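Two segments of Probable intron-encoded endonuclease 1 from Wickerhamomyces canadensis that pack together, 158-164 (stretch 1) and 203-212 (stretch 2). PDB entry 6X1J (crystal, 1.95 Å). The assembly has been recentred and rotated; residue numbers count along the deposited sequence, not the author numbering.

Stretch 1, residues 158-164: TKNKSLV
Stretch 2 (203-212) IPNKDYELFY

The contact is built around one antiparallel bridge; the loop before the bridge in stretch 1 and the 3-10 segment and helix after it in stretch 2 lie at the same end and pack together. Stretch 1 runs as loop through Ser 162 and becomes strand at Leu 163 and Val 164. Stretch 2 starts extended at Ile 203 (phi/psi -106/109), passes through Pro 204 (-68/162), makes a 3-10 segment over 205-207 and enters a helix at Tyr 208.

Leu 163 (-124/166) and Ile 203 form a hydrogen-bonded antiparallel pair, their CA atoms 5.0 Å apart. Each satisfies both main-chain polar groups of the other: Leu 163 N donates to Ile 203 O at 2.9 Å, and Ile 203 N donates to Leu 163 O at 2.7 Å, nearly straight at 175°. Ile 203 O also receives a CA-H...O contact from Ser 162 CA at 3.2 Å. Register then brings the CA atoms of Ser 162 and Asn 205 to 4.3 Å.

Beyond the bridge, a side chain takes over from the strand. Asn 205, chi1 t and chi2 75°, presents OD1 to Lys 161 N at 2.9 Å, so a loop amide with no strand partner is still satisfied. Within stretch 1, Asn 160 (chi1 t) braces the turn: its OD1 accepts from Ser 162 N at 3.2 Å and from Ser 162 OG at 2.8 Å, while Asn 160 N donates to Thr 158 OG1 at 3.0 Å. Ser 162, chi1 m, holds OG 3.0 Å from Asn 205 N. One water lies between the stretches, its oxygen placed to donate to Lys 161 O at 2.7 Å and Pro 204 O at 3.1 Å. Pro 204 O also accepts from Asp 207 N at 2.9 Å, and Asn 205 O from Tyr 208 N at 3.0 Å, which winds the chain into the helix.

Apolar groups fill the space alongside. Leu 163 (m, t) and Ile 203 (m, t) point to the same face of the sheet, with their CB atoms 4.2 Å apart. Leu 163 CD1 reaches on to the helix, lying 3.6 Å from Phe 211 CD2 and 4.1 Å from Tyr 208 CD1; both aromatic residues have chi1 t and CA-to-CB bonds directed toward stretch 1. Lys 161, m then t, t, lays its aliphatic chain over one face of the Tyr 208 ring, CD standing 3.9 Å from the centroid and 18° off the normal. Tyr 208 OH is hydrogen-bonded elsewhere in the structure.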

# COMPACT_ATOMS: atom_id res chain seq x y z
N THR A 158 18.24 2.31 -20.93
CA THR A 158 17.57 1.14 -21.55
C THR A 158 16.38 1.62 -22.40
O THR A 158 15.84 2.75 -22.20
CB THR A 158 17.07 0.13 -20.53
OG1 THR A 158 16.71 -1.05 -21.25
CG2 THR A 158 15.90 0.68 -19.72
N LYS A 159 15.97 0.76 -23.32
CA LYS A 159 14.73 0.98 -24.11
C LYS A 159 13.68 -0.01 -23.59
O LYS A 159 12.56 0.00 -24.11
CB LYS A 159 15.09 0.88 -25.59
CG LYS A 159 16.11 1.91 -26.07
CD LYS A 159 15.47 3.17 -26.65
CE LYS A 159 16.42 4.35 -26.76
NZ LYS A 159 15.87 5.42 -27.64
N ASN A 160 14.07 -0.92 -22.71
CA ASN A 160 13.17 -1.98 -22.18
C ASN A 160 12.42 -1.39 -20.98
O ASN A 160 13.03 -1.32 -19.90
CB ASN A 160 13.91 -3.22 -21.71
CG ASN A 160 13.01 -4.37 -21.31
OD1 ASN A 160 11.76 -4.30 -21.42
ND2 ASN A 160 13.65 -5.46 -20.88
N LYS A 161 11.15 -1.05 -21.17
CA LYS A 161 10.28 -0.41 -20.13
C LYS A 161 9.37 -1.44 -19.43
O LYS A 161 8.29 -1.03 -18.87
CB LYS A 161 9.42 0.66 -20.80
CG LYS A 161 10.21 1.75 -21.49
CD LYS A 161 9.35 2.75 -22.23
CE LYS A 161 10.18 3.79 -22.96
NZ LYS A 161 9.53 5.11 -23.00
N SER A 162 9.77 -2.72 -19.44
CA SER A 162 9.18 -3.77 -18.58
C SER A 162 9.23 -3.31 -17.11
O SER A 162 10.20 -2.65 -16.68
CB SER A 162 9.87 -5.09 -18.81
OG SER A 162 9.61 -5.55 -20.13
N LEU A 163 8.15 -3.60 -16.38
CA LEU A 163 7.98 -3.27 -14.94
C LEU A 163 7.68 -4.55 -14.15
O LEU A 163 7.40 -5.57 -14.75
CB LEU A 163 6.83 -2.28 -14.81
CG LEU A 163 7.04 -0.97 -15.56
CD1 LEU A 163 5.74 -0.16 -15.59
CD2 LEU A 163 8.18 -0.18 -14.92
N VAL A 164 7.79 -4.44 -12.84
CA VAL A 164 7.62 -5.55 -11.88
C VAL A 164 6.69 -5.07 -10.76
O VAL A 164 6.78 -3.87 -10.37
CB VAL A 164 8.99 -5.99 -11.37
CG1 VAL A 164 8.87 -7.17 -10.45
CG2 VAL A 164 9.92 -6.35 -12.51
N ILE A 203 5.51 -7.07 -16.04
CA ILE A 203 4.66 -6.32 -17.00
C ILE A 203 5.51 -6.00 -18.22
O ILE A 203 6.37 -5.13 -18.13
CB ILE A 203 4.12 -5.03 -16.38
CG1 ILE A 203 3.37 -5.31 -15.07
CG2 ILE A 203 3.27 -4.25 -17.41
CD1 ILE A 203 3.06 -4.06 -14.24
N PRO A 204 5.26 -6.65 -19.38
CA PRO A 204 6.19 -6.60 -20.51
C PRO A 204 6.20 -5.17 -21.07
O PRO A 204 5.26 -4.44 -20.80
CB PRO A 204 5.56 -7.56 -21.53
CG PRO A 204 4.06 -7.37 -21.26
CD PRO A 204 4.00 -7.36 -19.74
N ASN A 205 7.25 -4.86 -21.83
CA ASN A 205 7.48 -3.56 -22.48
C ASN A 205 6.26 -3.13 -23.29
O ASN A 205 5.98 -1.91 -23.36
CB ASN A 205 8.73 -3.58 -23.38
CG ASN A 205 8.91 -2.26 -24.10
OD1 ASN A 205 9.33 -1.29 -23.46
ND2 ASN A 205 8.50 -2.18 -25.36
N LYS A 206 5.60 -4.07 -23.95
CA LYS A 206 4.51 -3.68 -24.87
C LYS A 206 3.26 -3.33 -24.06
O LYS A 206 2.34 -2.74 -24.68
CB LYS A 206 4.25 -4.81 -25.87
CG LYS A 206 3.50 -6.03 -25.35
CD LYS A 206 3.54 -7.16 -26.35
CE LYS A 206 2.45 -8.19 -26.17
NZ LYS A 206 2.65 -8.94 -24.92
N ASP A 207 3.22 -3.61 -22.74
CA ASP A 207 2.14 -3.09 -21.84
C ASP A 207 2.48 -1.70 -21.28
O ASP A 207 1.60 -1.10 -20.61
CB ASP A 207 1.84 -4.03 -20.67
CG ASP A 207 0.96 -5.19 -21.07
OD1 ASP A 207 0.35 -5.10 -22.15
OD2 ASP A 207 0.92 -6.18 -20.29
N TYR A 208 3.66 -1.15 -21.57
CA TYR A 208 4.12 0.09 -20.87
C TYR A 208 3.16 1.26 -21.08
O TYR A 208 2.82 1.87 -20.08
CB TYR A 208 5.50 0.58 -21.29
CG TYR A 208 5.91 1.82 -20.53
CD1 TYR A 208 6.36 1.73 -19.23
CD2 TYR A 208 5.79 3.07 -21.09
CE1 TYR A 208 6.72 2.86 -18.51
CE2 TYR A 208 6.14 4.22 -20.39
CZ TYR A 208 6.62 4.11 -19.09
OH TYR A 208 6.97 5.22 -18.37
N GLU A 209 2.76 1.59 -22.32
CA GLU A 209 1.90 2.77 -22.60
C GLU A 209 0.57 2.59 -21.87
O GLU A 209 0.15 3.55 -21.21
CB GLU A 209 1.75 3.05 -24.10
CG GLU A 209 2.91 3.84 -24.73
CD GLU A 209 3.44 5.08 -23.99
OE1 GLU A 209 2.67 6.06 -23.81
OE2 GLU A 209 4.63 5.07 -23.61
N LEU A 210 0.02 1.38 -21.84
CA LEU A 210 -1.29 1.06 -21.21
C LEU A 210 -1.15 1.30 -19.70
O LEU A 210 -1.97 2.05 -19.16
CB LEU A 210 -1.69 -0.39 -21.51
CG LEU A 210 -2.88 -0.95 -20.72
CD1 LEU A 210 -4.11 -0.08 -20.92
CD2 LEU A 210 -3.20 -2.38 -21.13
N PHE A 211 -0.14 0.68 -19.08
CA PHE A 211 0.04 0.70 -17.61
C PHE A 211 0.22 2.15 -17.17
O PHE A 211 -0.55 2.68 -16.36
CB PHE A 211 1.23 -0.15 -17.20
CG PHE A 211 1.33 -0.37 -15.72
CD1 PHE A 211 0.53 -1.31 -15.08
CD2 PHE A 211 2.21 0.37 -14.96
CE1 PHE A 211 0.65 -1.55 -13.72
CE2 PHE A 211 2.31 0.16 -13.59
CZ PHE A 211 1.55 -0.82 -12.98
N TYR A 212 1.12 2.84 -17.85
CA TYR A 212 1.38 4.28 -17.59
C TYR A 212 0.04 5.02 -17.59
O TYR A 212 -0.20 5.74 -16.64
CB TYR A 212 2.34 4.85 -18.62
CG TYR A 212 2.74 6.30 -18.46
CD1 TYR A 212 3.84 6.66 -17.69
CD2 TYR A 212 2.05 7.31 -19.12
CE1 TYR A 212 4.24 7.99 -17.58
CE2 TYR A 212 2.41 8.64 -19.00
CZ TYR A 212 3.50 8.98 -18.21
OH TYR A 212 3.87 10.29 -18.10
O HOH W 1 5.82 -2.09 -18.82